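Side-chain contacts in 2-hydroxyisobutyryl-CoA synthetase (Aquincola tertiaricarbonis, PDB 6HDY), which belongs to the ANL superfamily of AMP-binding enzymes, built from a large N-terminal part and a smaller C-terminal domain: residues S31-W34 with E39-P42; P66-K71 with P336-L341; F193-G198 with A204-W209. One frame throughout, in Å; residues are numbered along the deposited sequence.

Interaction 1 (S31-W34 with E39-P42); sequences SRYW and ETMP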
ATOM      1  N   SER A  31      26.272  -5.741 -18.740  1.00 55.82           N
ATOM      2  CA  SER A  31      26.919  -5.000 -17.648  1.00 53.39           C
ATOM      3  C   SER A  31      26.467  -5.458 -16.256  1.00 53.95           C
ATOM      4  O   SER A  31      25.256  -5.631 -16.001  1.00 50.74           O
ATOM      5  CB  SER A  31      26.656  -3.498 -17.793  1.00 54.63           C
ATOM      6  OG  SER A  31      27.457  -2.722 -16.913  1.00 56.26           O
ATOM      7  N   ARG A  32      27.451  -5.614 -15.340  1.00 48.39           N
ATOM      8  CA  ARG A  32      27.205  -5.955 -13.939  1.00 45.23           C
ATOM      9  C   ARG A  32      26.734  -4.692 -13.155  1.00 47.22           C
ATOM     10  O   ARG A  32      25.959  -4.792 -12.173  1.00 41.82           O
ATOM     11  CB  ARG A  32      28.493  -6.498 -13.315  1.00 45.94           C
ATOM     12  CG  ARG A  32      28.372  -6.817 -11.829  1.00 52.84           C
ATOM     13  CD  ARG A  32      29.684  -7.317 -11.271  1.00 48.35           C
ATOM     14  NE  ARG A  32      30.063  -8.566 -11.924  1.00 48.97           N
ATOM     15  CZ  ARG A  32      31.246  -9.150 -11.805  1.00 58.60           C
ATOM     16  NH1 ARG A  32      31.495 -10.290 -12.436  1.00 52.47           N
ATOM     17  NH2 ARG A  32      32.200  -8.588 -11.067  1.00 42.00           N
ATOM     18  N   TYR A  33      27.239  -3.519 -13.597  1.00 45.53           N
ATOM     19  CA  TYR A  33      27.020  -2.229 -12.949  1.00 44.65           C
ATOM     20  C   TYR A  33      26.064  -1.328 -13.723  1.00 50.39           C
ATOM     21  O   TYR A  33      26.115  -1.277 -14.955  1.00 52.64           O
ATOM     22  CB  TYR A  33      28.365  -1.500 -12.746  1.00 47.08           C
ATOM     23  CG  TYR A  33      29.524  -2.427 -12.444  1.00 50.90           C
ATOM     24  CD1 TYR A  33      29.722  -2.937 -11.162  1.00 51.52           C
ATOM     25  CD2 TYR A  33      30.428  -2.792 -13.437  1.00 54.45           C
ATOM     26  CE1 TYR A  33      30.779  -3.800 -10.881  1.00 53.53           C
ATOM     27  CE2 TYR A  33      31.507  -3.632 -13.161  1.00 56.06           C
ATOM     28  CZ  TYR A  33      31.676  -4.135 -11.882  1.00 59.55           C
ATOM     29  OH  TYR A  33      32.734  -4.965 -11.607  1.00 59.15           O
ATOM     30  N   TRP A  34      25.190  -0.618 -12.983  1.00 45.59           N
ATOM     31  CA  TRP A  34      24.255   0.360 -13.523  1.00 45.41           C
ATOM     32  C   TRP A  34      25.093   1.574 -13.915  1.00 49.92           C
ATOM     33  O   TRP A  34      24.966   2.061 -15.040  1.00 50.60           O
ATOM     34  CB  TRP A  34      23.174   0.720 -12.485  1.00 41.87           C
ATOM     35  CG  TRP A  34      22.179   1.750 -12.950  1.00 43.00           C
ATOM     36  CD1 TRP A  34      22.340   3.104 -12.946  1.00 46.39           C
ATOM     37  CD2 TRP A  34      20.829   1.509 -13.375  1.00 42.55           C
ATOM     38  NE1 TRP A  34      21.193   3.721 -13.397  1.00 45.52           N
ATOM     39  CE2 TRP A  34      20.248   2.766 -13.662  1.00 45.97           C
ATOM     40  CE3 TRP A  34      20.040   0.351 -13.516  1.00 43.32           C
ATOM     41  CZ2 TRP A  34      18.924   2.898 -14.095  1.00 44.78           C
ATOM     42  CZ3 TRP A  34      18.738   0.485 -13.972  1.00 44.14           C
ATOM     43  CH2 TRP A  34      18.197   1.745 -14.269  1.00 44.84           C
ATOM     44  N   GLU A  39      30.468   3.450  -9.432  1.00 46.20           N
ATOM     45  CA  GLU A  39      30.530   2.193  -8.688  1.00 44.61           C
ATOM     46  C   GLU A  39      31.920   1.537  -8.576  1.00 51.85           C
ATOM     47  O   GLU A  39      32.191   0.885  -7.565  1.00 50.49           O
ATOM     48  CB  GLU A  39      29.523   1.186  -9.283  1.00 44.56           C
ATOM     49  CG  GLU A  39      28.062   1.637  -9.208  1.00 37.56           C
ATOM     50  CD  GLU A  39      27.029   0.678  -9.771  1.00 49.26           C
ATOM     51  OE1 GLU A  39      25.907   1.120 -10.109  1.00 35.86           O
ATOM     52  OE2 GLU A  39      27.332  -0.530  -9.848  1.00 45.54           O
ATOM     53  N   THR A  40      32.764   1.654  -9.623  1.00 50.44           N
ATOM     54  CA  THR A  40      34.058   0.997  -9.658  1.00 52.15           C
ATOM     55  C   THR A  40      35.266   1.953  -9.717  1.00 57.74           C
ATOM     56  O   THR A  40      36.370   1.448  -9.764  1.00 58.04           O
ATOM     57  CB  THR A  40      34.139  -0.056 -10.803  1.00 61.91           C
ATOM     58  OG1 THR A  40      34.278   0.592 -12.067  1.00 60.75           O
ATOM     59  CG2 THR A  40      32.962  -1.011 -10.829  1.00 58.20           C
ATOM     60  N   MET A  41      35.080   3.299  -9.690  1.00 54.22           N
ATOM     61  CA  MET A  41      36.194   4.274  -9.716  1.00 54.70           C
ATOM     62  C   MET A  41      37.135   4.169  -8.500  1.00 59.48           C
ATOM     63  O   MET A  41      36.672   3.722  -7.452  1.00 56.13           O
ATOM     64  CB  MET A  41      35.658   5.709  -9.807  1.00 56.30           C
ATOM     65  CG  MET A  41      34.966   6.215  -8.540  1.00 56.58           C
ATOM     66  SD  MET A  41      33.953   7.666  -8.894  1.00 59.62           S
ATOM     67  CE  MET A  41      35.221   8.876  -9.277  1.00 59.58           C
ATOM     68  N   PRO A  42      38.424   4.629  -8.561  1.00 59.79           N
ATOM     69  CA  PRO A  42      39.268   4.584  -7.347  1.00 59.53           C
ATOM     70  C   PRO A  42      38.599   5.366  -6.205  1.00 61.50           C
ATOM     71  O   PRO A  42      38.122   6.469  -6.436  1.00 59.84           O
ATOM     72  CB  PRO A  42      40.600   5.202  -7.811  1.00 64.01           C
ATOM     73  CG  PRO A  42      40.604   5.041  -9.281  1.00 69.85           C
ATOM     74  CD  PRO A  42      39.168   5.206  -9.700  1.00 63.91           C
TER
HETATM   75  O   HOH W   1      24.479  -1.719 -10.209  1.00 32.99           O

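Interaction 2 (P66-K71 with P336-L341); sequences PFYRRK and PMIRLL. With SO4 (sulfate ion), chain D.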
ATOM      1  N   PRO A  66      16.432  26.679   8.159  1.00 51.01           N
ATOM      2  CA  PRO A  66      16.816  27.367   9.405  1.00 53.04           C
ATOM      3  C   PRO A  66      17.180  26.384  10.522  1.00 55.57           C
ATOM      4  O   PRO A  66      17.864  26.775  11.451  1.00 57.44           O
ATOM      5  CB  PRO A  66      15.587  28.235   9.738  1.00 56.61           C
ATOM      6  CG  PRO A  66      14.776  28.270   8.488  1.00 59.87           C
ATOM      7  CD  PRO A  66      15.024  26.958   7.813  1.00 51.74           C
ATOM      8  N   PHE A  67      16.764  25.104  10.409  1.00 49.70           N
ATOM      9  CA  PHE A  67      17.103  24.042  11.357  1.00 47.40           C
ATOM     10  C   PHE A  67      18.606  23.839  11.338  1.00 51.58           C
ATOM     11  O   PHE A  67      19.217  23.811  12.403  1.00 52.30           O
ATOM     12  CB  PHE A  67      16.383  22.719  10.997  1.00 46.08           C
ATOM     13  CG  PHE A  67      16.906  21.503  11.728  1.00 45.18           C
ATOM     14  CD1 PHE A  67      16.538  21.250  13.043  1.00 48.70           C
ATOM     15  CD2 PHE A  67      17.798  20.632  11.112  1.00 45.05           C
ATOM     16  CE1 PHE A  67      17.060  20.150  13.735  1.00 47.77           C
ATOM     17  CE2 PHE A  67      18.310  19.532  11.802  1.00 46.33           C
ATOM     18  CZ  PHE A  67      17.933  19.298  13.109  1.00 44.76           C
ATOM     19  N   TYR A  68      19.196  23.670  10.128  1.00 46.56           N
ATOM     20  CA  TYR A  68      20.631  23.519   9.954  1.00 45.75           C
ATOM     21  C   TYR A  68      21.374  24.814  10.238  1.00 54.46           C
ATOM     22  O   TYR A  68      22.404  24.764  10.896  1.00 55.62           O
ATOM     23  CB  TYR A  68      20.979  22.974   8.568  1.00 44.70           C
ATOM     24  CG  TYR A  68      20.640  21.512   8.433  1.00 41.75           C
ATOM     25  CD1 TYR A  68      21.337  20.544   9.156  1.00 41.15           C
ATOM     26  CD2 TYR A  68      19.616  21.089   7.592  1.00 41.12           C
ATOM     27  CE1 TYR A  68      20.998  19.197   9.071  1.00 37.86           C
ATOM     28  CE2 TYR A  68      19.287  19.738   7.479  1.00 39.59           C
ATOM     29  CZ  TYR A  68      19.989  18.796   8.215  1.00 41.54           C
ATOM     30  OH  TYR A  68      19.671  17.467   8.117  1.00 37.80           O
ATOM     31  N   ARG A  69      20.848  25.966   9.797  1.00 54.68           N
ATOM     32  CA  ARG A  69      21.463  27.279  10.072  1.00 58.18           C
ATOM     33  C   ARG A  69      21.618  27.504  11.597  1.00 64.50           C
ATOM     34  O   ARG A  69      22.712  27.854  12.038  1.00 64.51           O
ATOM     35  CB  ARG A  69      20.687  28.425   9.379  1.00 56.56           C
ATOM     36  CG  ARG A  69      21.197  29.834   9.692  1.00 68.16           C
ATOM     37  CD  ARG A  69      22.241  30.378   8.720  1.00 73.74           C
ATOM     38  NE  ARG A  69      21.708  30.510   7.364  1.00 76.63           N
ATOM     39  CZ  ARG A  69      21.225  31.632   6.836  1.00 89.83           C
ATOM     40  NH1 ARG A  69      21.262  32.770   7.523  1.00 82.05           N
ATOM     41  NH2 ARG A  69      20.722  31.629   5.611  1.00 70.96           N
ATOM     42  N   ARG A  70      20.551  27.211  12.393  1.00 61.48           N
ATOM     43  CA  ARG A  70      20.542  27.335  13.861  1.00 61.89           C
ATOM     44  C   ARG A  70      21.461  26.333  14.544  1.00 62.98           C
ATOM     45  O   ARG A  70      22.212  26.714  15.445  1.00 65.04           O
ATOM     46  CB  ARG A  70      19.124  27.173  14.424  1.00 59.77           C
ATOM     47  CG  ARG A  70      18.322  28.467  14.473  1.00 68.20           C
ATOM     48  CD  ARG A  70      16.973  28.252  15.146  1.00 76.97           C
ATOM     49  NE  ARG A  70      16.150  27.260  14.441  1.00 77.41           N
ATOM     50  CZ  ARG A  70      15.282  27.554  13.478  1.00 82.29           C
ATOM     51  NH1 ARG A  70      15.103  28.815  13.095  1.00 69.13           N
ATOM     52  NH2 ARG A  70      14.586  26.592  12.888  1.00 56.74           N
ATOM     53  N   LYS A  71      21.390  25.058  14.126  1.00 55.72           N
ATOM     54  CA  LYS A  71      22.160  23.953  14.700  1.00 53.53           C
ATOM     55  C   LYS A  71      23.643  24.140  14.478  1.00 56.71           C
ATOM     56  O   LYS A  71      24.424  23.979  15.416  1.00 56.76           O
ATOM     57  CB  LYS A  71      21.695  22.588  14.144  1.00 53.13           C
ATOM     58  CG  LYS A  71      22.183  21.418  14.982  1.00 57.79           C
ATOM     59  CD  LYS A  71      21.991  20.067  14.304  1.00 64.24           C
ATOM     60  CE  LYS A  71      21.797  18.934  15.293  1.00 62.57           C
ATOM     61  NZ  LYS A  71      22.703  19.032  16.480  1.00 77.41           N
ATOM     62  N   PRO A 336      16.703  17.169   3.570  1.00 35.77           N
ATOM     63  CA  PRO A 336      18.020  16.512   3.470  1.00 33.47           C
ATOM     64  C   PRO A 336      18.603  16.249   4.852  1.00 33.71           C
ATOM     65  O   PRO A 336      18.519  17.096   5.739  1.00 35.51           O
ATOM     66  CB  PRO A 336      18.861  17.490   2.640  1.00 37.10           C
ATOM     67  CG  PRO A 336      18.246  18.818   2.875  1.00 42.98           C
ATOM     68  CD  PRO A 336      16.766  18.572   3.092  1.00 38.43           C
ATOM     69  N   MET A 337      19.122  15.060   5.040  1.00 27.82           N
ATOM     70  CA  MET A 337      19.724  14.639   6.301  1.00 28.57           C
ATOM     71  C   MET A 337      21.229  14.794   6.213  1.00 34.38           C
ATOM     72  O   MET A 337      21.856  14.213   5.324  1.00 33.65           O
ATOM     73  CB  MET A 337      19.380  13.176   6.627  1.00 28.97           C
ATOM     74  CG  MET A 337      17.928  12.896   6.962  1.00 31.90           C
ATOM     75  SD  MET A 337      17.161  13.767   8.344  1.00 39.43           S
ATOM     76  CE  MET A 337      18.360  13.875   9.437  1.00 38.51           C
ATOM     77  N   ILE A 338      21.797  15.627   7.094  1.00 33.51           N
ATOM     78  CA  ILE A 338      23.238  15.877   7.111  1.00 34.52           C
ATOM     79  C   ILE A 338      23.798  15.406   8.438  1.00 38.49           C
ATOM     80  O   ILE A 338      23.609  16.044   9.475  1.00 39.02           O
ATOM     81  CB  ILE A 338      23.639  17.344   6.751  1.00 38.45           C
ATOM     82  CG1 ILE A 338      22.954  17.806   5.444  1.00 38.93           C
ATOM     83  CG2 ILE A 338      25.165  17.471   6.644  1.00 37.85           C
ATOM     84  CD1 ILE A 338      22.972  19.259   5.222  1.00 42.51           C
ATOM     85  N   ARG A 339      24.493  14.280   8.383  1.00 35.62           N
ATOM     86  CA  ARG A 339      25.105  13.622   9.525  1.00 35.43           C
ATOM     87  C   ARG A 339      24.043  13.184  10.528  1.00 38.68           C
ATOM     88  O   ARG A 339      24.117  13.509  11.707  1.00 39.83           O
ATOM     89  CB  ARG A 339      26.258  14.464  10.142  1.00 38.96           C
ATOM     90  CG  ARG A 339      27.525  14.254   9.357  1.00 53.80           C
ATOM     91  CD  ARG A 339      28.744  15.023   9.811  1.00 63.70           C
ATOM     92  NE  ARG A 339      29.045  14.916  11.237  1.00 67.10           N
ATOM     93  CZ  ARG A 339      29.774  13.960  11.803  1.00 67.37           C
ATOM     94  NH1 ARG A 339      30.239  12.949  11.077  1.00 47.97           N
ATOM     95  NH2 ARG A 339      30.023  13.993  13.102  1.00 49.87           N
ATOM     96  N   LEU A 340      23.046  12.427  10.054  1.00 35.08           N
ATOM     97  CA  LEU A 340      22.041  11.861  10.960  1.00 35.15           C
ATOM     98  C   LEU A 340      22.626  10.627  11.653  1.00 37.19           C
ATOM     99  O   LEU A 340      23.155   9.720  10.996  1.00 33.69           O
ATOM    100  CB  LEU A 340      20.705  11.517  10.260  1.00 33.66           C
ATOM    101  CG  LEU A 340      19.610  10.754  11.065  1.00 35.90           C
ATOM    102  CD1 LEU A 340      18.994  11.634  12.162  1.00 35.93           C
ATOM    103  CD2 LEU A 340      18.511  10.221  10.136  1.00 30.01           C
ATOM    104  N   LEU A 341      22.545  10.638  12.991  1.00 35.62           N
ATOM    105  CA  LEU A 341      22.988   9.569  13.868  1.00 35.31           C
ATOM    106  C   LEU A 341      21.945   8.426  13.797  1.00 37.56           C
ATOM    107  O   LEU A 341      20.770   8.657  14.059  1.00 37.37           O
ATOM    108  CB  LEU A 341      23.144  10.119  15.304  1.00 36.97           C
ATOM    109  CG  LEU A 341      23.450   9.111  16.431  1.00 42.13           C
ATOM    110  CD1 LEU A 341      24.765   8.380  16.186  1.00 42.04           C
ATOM    111  CD2 LEU A 341      23.504   9.813  17.779  1.00 45.29           C
TER
HETATM  112  S   SO4 D 503      14.314  23.814  15.333  1.00 80.79           S
HETATM  113  O1  SO4 D 503      13.799  23.924  13.947  1.00 76.64           O
HETATM  114  O2  SO4 D 503      13.283  24.206  16.307  1.00 82.04           O
HETATM  115  O3  SO4 D 503      15.490  24.698  15.463  1.00 82.52           O
HETATM  116  O4  SO4 D 503      14.733  22.437  15.661  1.00 81.90           O

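Interaction 3 (F193-G198 with A204-W209); sequences FPFGAG and ARLVQW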
ATOM      1  N   PHE A 193       5.121  -5.761  -8.664  1.00 29.56           N
ATOM      2  CA  PHE A 193       3.986  -6.480  -8.086  1.00 28.36           C
ATOM      3  C   PHE A 193       3.798  -6.029  -6.602  1.00 31.62           C
ATOM      4  O   PHE A 193       4.256  -6.716  -5.667  1.00 30.05           O
ATOM      5  CB  PHE A 193       4.186  -8.013  -8.247  1.00 28.95           C
ATOM      6  CG  PHE A 193       3.144  -8.892  -7.597  1.00 28.83           C
ATOM      7  CD1 PHE A 193       1.810  -8.492  -7.531  1.00 30.38           C
ATOM      8  CD2 PHE A 193       3.484 -10.150  -7.104  1.00 31.25           C
ATOM      9  CE1 PHE A 193       0.844  -9.306  -6.925  1.00 32.05           C
ATOM     10  CE2 PHE A 193       2.511 -10.983  -6.528  1.00 34.53           C
ATOM     11  CZ  PHE A 193       1.197 -10.557  -6.435  1.00 32.55           C
ATOM     12  N   PRO A 194       3.148  -4.859  -6.367  1.00 29.18           N
ATOM     13  CA  PRO A 194       2.996  -4.380  -4.982  1.00 27.81           C
ATOM     14  C   PRO A 194       1.851  -5.050  -4.224  1.00 29.67           C
ATOM     15  O   PRO A 194       0.783  -4.469  -4.021  1.00 27.02           O
ATOM     16  CB  PRO A 194       2.830  -2.872  -5.163  1.00 29.76           C
ATOM     17  CG  PRO A 194       2.138  -2.723  -6.478  1.00 33.59           C
ATOM     18  CD  PRO A 194       2.528  -3.909  -7.324  1.00 30.68           C
ATOM     19  N   PHE A 195       2.091  -6.301  -3.780  1.00 28.78           N
ATOM     20  CA  PHE A 195       1.071  -7.024  -3.019  1.00 26.95           C
ATOM     21  C   PHE A 195       0.917  -6.407  -1.628  1.00 27.00           C
ATOM     22  O   PHE A 195      -0.177  -6.351  -1.115  1.00 25.37           O
ATOM     23  CB  PHE A 195       1.383  -8.544  -2.942  1.00 28.39           C
ATOM     24  CG  PHE A 195       0.286  -9.359  -2.296  1.00 29.17           C
ATOM     25  CD1 PHE A 195       0.261  -9.556  -0.916  1.00 30.89           C
ATOM     26  CD2 PHE A 195      -0.704  -9.961  -3.068  1.00 31.56           C
ATOM     27  CE1 PHE A 195      -0.754 -10.317  -0.312  1.00 31.79           C
ATOM     28  CE2 PHE A 195      -1.737 -10.695  -2.462  1.00 35.17           C
ATOM     29  CZ  PHE A 195      -1.753 -10.871  -1.085  1.00 32.08           C
ATOM     30  N   GLY A 196       1.995  -5.948  -1.023  1.00 23.99           N
ATOM     31  CA  GLY A 196       1.872  -5.343   0.298  1.00 23.36           C
ATOM     32  C   GLY A 196       1.805  -6.348   1.416  1.00 29.57           C
ATOM     33  O   GLY A 196       2.143  -7.514   1.223  1.00 30.59           O
ATOM     34  N   ALA A 197       1.370  -5.899   2.601  1.00 27.92           N
ATOM     35  CA  ALA A 197       1.307  -6.714   3.817  1.00 29.26           C
ATOM     36  C   ALA A 197       0.459  -5.979   4.838  1.00 34.21           C
ATOM     37  O   ALA A 197       0.072  -4.837   4.593  1.00 32.33           O
ATOM     38  CB  ALA A 197       2.721  -6.937   4.368  1.00 29.45           C
ATOM     39  N   GLY A 198       0.150  -6.644   5.948  1.00 34.12           N
ATOM     40  CA  GLY A 198      -0.550  -6.032   7.071  1.00 35.36           C
ATOM     41  C   GLY A 198      -1.934  -6.527   7.407  1.00 41.68           C
ATOM     42  O   GLY A 198      -2.330  -6.484   8.580  1.00 43.35           O
ATOM     43  N   ALA A 204      -1.920 -16.066   3.213  1.00 40.78           N
ATOM     44  CA  ALA A 204      -2.488 -17.274   2.608  1.00 42.16           C
ATOM     45  C   ALA A 204      -2.743 -17.015   1.128  1.00 44.49           C
ATOM     46  O   ALA A 204      -2.457 -17.872   0.308  1.00 45.02           O
ATOM     47  CB  ALA A 204      -3.778 -17.679   3.319  1.00 44.36           C
ATOM     48  N   ARG A 205      -3.202 -15.806   0.783  1.00 40.61           N
ATOM     49  CA  ARG A 205      -3.453 -15.441  -0.608  1.00 38.84           C
ATOM     50  C   ARG A 205      -2.157 -15.202  -1.390  1.00 40.22           C
ATOM     51  O   ARG A 205      -2.057 -15.620  -2.541  1.00 40.21           O
ATOM     52  CB  ARG A 205      -4.425 -14.271  -0.690  1.00 37.23           C
ATOM     53  CG  ARG A 205      -5.868 -14.719  -0.445  1.00 52.59           C
ATOM     54  CD  ARG A 205      -6.926 -13.669  -0.764  1.00 67.08           C
ATOM     55  NE  ARG A 205      -6.804 -12.496   0.099  1.00 67.65           N
ATOM     56  CZ  ARG A 205      -6.085 -11.424  -0.211  1.00 72.54           C
ATOM     57  NH1 ARG A 205      -6.001 -10.407   0.638  1.00 48.16           N
ATOM     58  NH2 ARG A 205      -5.436 -11.364  -1.369  1.00 58.90           N
ATOM     59  N   LEU A 206      -1.147 -14.604  -0.740  1.00 35.75           N
ATOM     60  CA  LEU A 206       0.159 -14.330  -1.334  1.00 33.57           C
ATOM     61  C   LEU A 206       0.859 -15.568  -1.829  1.00 38.49           C
ATOM     62  O   LEU A 206       1.391 -15.547  -2.926  1.00 39.07           O
ATOM     63  CB  LEU A 206       1.080 -13.563  -0.359  1.00 31.84           C
ATOM     64  CG  LEU A 206       2.477 -13.121  -0.908  1.00 33.34           C
ATOM     65  CD1 LEU A 206       2.355 -12.399  -2.293  1.00 30.18           C
ATOM     66  CD2 LEU A 206       3.155 -12.175   0.087  1.00 34.92           C
ATOM     67  N   VAL A 207       0.906 -16.627  -1.013  1.00 37.03           N
ATOM     68  CA  VAL A 207       1.570 -17.877  -1.383  1.00 37.29           C
ATOM     69  C   VAL A 207       0.958 -18.442  -2.676  1.00 40.88           C
ATOM     70  O   VAL A 207       1.714 -18.865  -3.555  1.00 41.53           O
ATOM     71  CB  VAL A 207       1.687 -18.919  -0.229  1.00 41.26           C
ATOM     72  CG1 VAL A 207       2.598 -18.389   0.874  1.00 40.00           C
ATOM     73  CG2 VAL A 207       0.323 -19.318   0.339  1.00 41.65           C
ATOM     74  N   GLN A 208      -0.386 -18.343  -2.835  1.00 36.86           N
ATOM     75  CA  GLN A 208      -1.072 -18.748  -4.069  1.00 37.76           C
ATOM     76  C   GLN A 208      -0.608 -17.882  -5.235  1.00 40.47           C
ATOM     77  O   GLN A 208      -0.318 -18.440  -6.289  1.00 41.11           O
ATOM     78  CB  GLN A 208      -2.611 -18.687  -3.931  1.00 39.80           C
ATOM     79  CG  GLN A 208      -3.216 -19.691  -2.938  1.00 58.42           C
ATOM     80  CD  GLN A 208      -2.996 -21.166  -3.284  1.00 78.95           C
ATOM     81  OE1 GLN A 208      -2.665 -21.559  -4.428  1.00 69.56           O
ATOM     82  NE2 GLN A 208      -3.178 -22.021  -2.282  1.00 72.40           N
ATOM     83  N   TRP A 209      -0.491 -16.520  -5.038  1.00 34.50           N
ATOM     84  CA  TRP A 209      -0.014 -15.606  -6.077  1.00 33.00           C
ATOM     85  C   TRP A 209       1.422 -15.871  -6.467  1.00 39.06           C
ATOM     86  O   TRP A 209       1.745 -15.753  -7.639  1.00 38.97           O
ATOM     87  CB  TRP A 209      -0.206 -14.123  -5.688  1.00 29.76           C
ATOM     88  CG  TRP A 209      -1.596 -13.640  -5.938  1.00 29.83           C
ATOM     89  CD1 TRP A 209      -2.672 -13.788  -5.111  1.00 33.10           C
ATOM     90  CD2 TRP A 209      -2.075 -12.964  -7.102  1.00 29.64           C
ATOM     91  NE1 TRP A 209      -3.789 -13.241  -5.683  1.00 32.43           N
ATOM     92  CE2 TRP A 209      -3.456 -12.730  -6.911  1.00 33.64           C
ATOM     93  CE3 TRP A 209      -1.467 -12.491  -8.276  1.00 30.70           C
ATOM     94  CZ2 TRP A 209      -4.247 -12.082  -7.867  1.00 32.73           C
ATOM     95  CZ3 TRP A 209      -2.252 -11.830  -9.208  1.00 31.79           C
ATOM     96  CH2 TRP A 209      -3.622 -11.654  -9.010  1.00 32.44           C
TER

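Interaction 1 (S31-W34 with E39-P42)
A loop folds back on the last turn of the short helix 36-40 near the N-terminus, and Tyr33 and Trp34 meet Glu39 and Thr40 there. The methyl CG2 of Thr40 sits over the centre of the Tyr33 ring in a CH-pi contact, 3.5 Å from the ring centroid and 13° off the normal. Arg32 CB lies over the opposite face, so the ring is sandwiched, while its hydroxyl OH bonds to the carbonyl of Cys355. Glu39 comes in at the ring's edge: with its chain extended beyond CG (chi2 -180°), it brings OE2 to 3.2 Å from Tyr33 CB, and carboxylate and ring planes stand 84° apart. Trp34 N donates to a water at 3.1 Å, and the same water lies 3.1 Å from Glu39 OE2. Outside the two segments, Arg357 forms a salt bridge with OE2 and Arg153 one with OE1, which also accepts from Phe35 N. These partners fix the buried carboxylate and probably keep it ionised. On the loop side, Ser31 OG donates to Tyr33 O at 2.8 Å, in the carbonyl plane. This is local loop-to-helix packing, with a threonine methyl on a tyrosine face beside a buried glutamate-arginine cluster.

Interaction 2 (P66-K71 with P336-L341)
Helix 66-74 meets the segment leading into strand 340-347 of the antiparallel sheet in a buried junction, where one tyrosine reaches from the helix to the backbone of the other segment. Tyr68, its CG anti to the carbonyl carbon (chi1 -73°), sends its ring across so that the hydroxyl lands between two peptide groups. Tyr68 OH donates to Pro336 O at 2.7 Å, in the carbonyl plane and on a lone pair, and accepts from Ile338 N at 3.0 Å with an N-H...O angle of 148°. Using the hydroxyl both ways satisfies a buried polar atom and holds the backbone on either side of Met337. The Met337 side chain starts away from the helix, but its bends at chi2 and chi3 bring CE to 4.0 Å from Tyr68 OH.

The ring is packed on both faces. Ile338 CD1 lies over its centre, 4.2 Å from the centroid and 7° off the normal, and on the opposite face Phe67 CD2 sits over the centre. Ile338 CB also touches Tyr68 CE1, and the same isoleucine rests on Val57, Cys58 and Ala61 of helix 43-64.

Elsewhere on helix 66-74, a sulfate ion, probably from the crystallisation liquor, is gripped by Arg70: NE donates to O3 at 2.8 Å and NH2 to O1 at 3.0 Å. Ser103 OG also bonds to the sulfate, and Asp112 forms a salt bridge with Arg70 NH2.

Further along, Arg339 and Leu340 both face Tyr327 on the neighbouring strand 322-329. The junction thus combines a helix-borne tyrosine, hydrogen-bonded to the strand approach, with a G1 beta bulge of an antiparallel sheet.

Interaction 3 (F193-G198 with A204-W209)
Along 204-209, Arg205 is the first to touch segment 193-198: its chain bends at chi3 and carries NH2 to 3.7 Å from Phe195 CZ. NH2 approaches the ring obliquely, and the guanidinium and ring planes are 42° apart. Leu206 follows. With CG anti to the backbone N (chi1 -176°), it is directed at the Phe195 ring, and its CD1 branch lies over one face in a CH-pi contact, 3.9 Å from the centroid and displaced toward the rim. Leu206 CB packs on Phe195 CE1 at 3.7 Å, and Leu206 CD1 just reaches the Phe193 ring.

One turn on from Arg205, Trp209 completes an aromatic cluster with both phenylalanines. Trp209 CE3 meets Phe193 CZ at 3.8 Å, and the planes of the two six-membered rings are tilted by 38°. On the five-membered side, Trp209 CD1 comes to 4.2 Å from Phe195 CE2. Phe195 CB in turn lies over one face of the Phe193 ring, and Pro194 between them centres an inverse gamma turn. Leu174 of the second subunit packs on Phe195 and Trp209, so the cluster lies at the dimer interface.

The contact packs helix 202-213 on the chain leaving strand 191-193, outermost in the parallel sheet within this chain. Phe193 and Leu206 reach Cys167 of strand 165-168, and Leu206 also rests on Tyr224 and Leu228 of helix 222-234.

How the interactions relate
The three contacts lie far apart and do not touch. The centres of interactions 1 and 2 are 31 Å apart, those of interactions 1 and 3 are 34 Å apart, and those of interactions 2 and 3 are 39 Å apart. Interaction 1 is complete before interaction 2 opens. Interaction 3 falls within the long stretch of chain that separates the two halves of interaction 2. Each serves a different part of the fold: an N-terminal loop and helix 36-40 in interaction 1, helix 66-74 with the antiparallel sheet in interaction 2, and the parallel sheet with helix 202-213 in interaction 3. Of the three, interaction 3 alone is touched by the second subunit, so its aromatic packing forms part of the subunit interface.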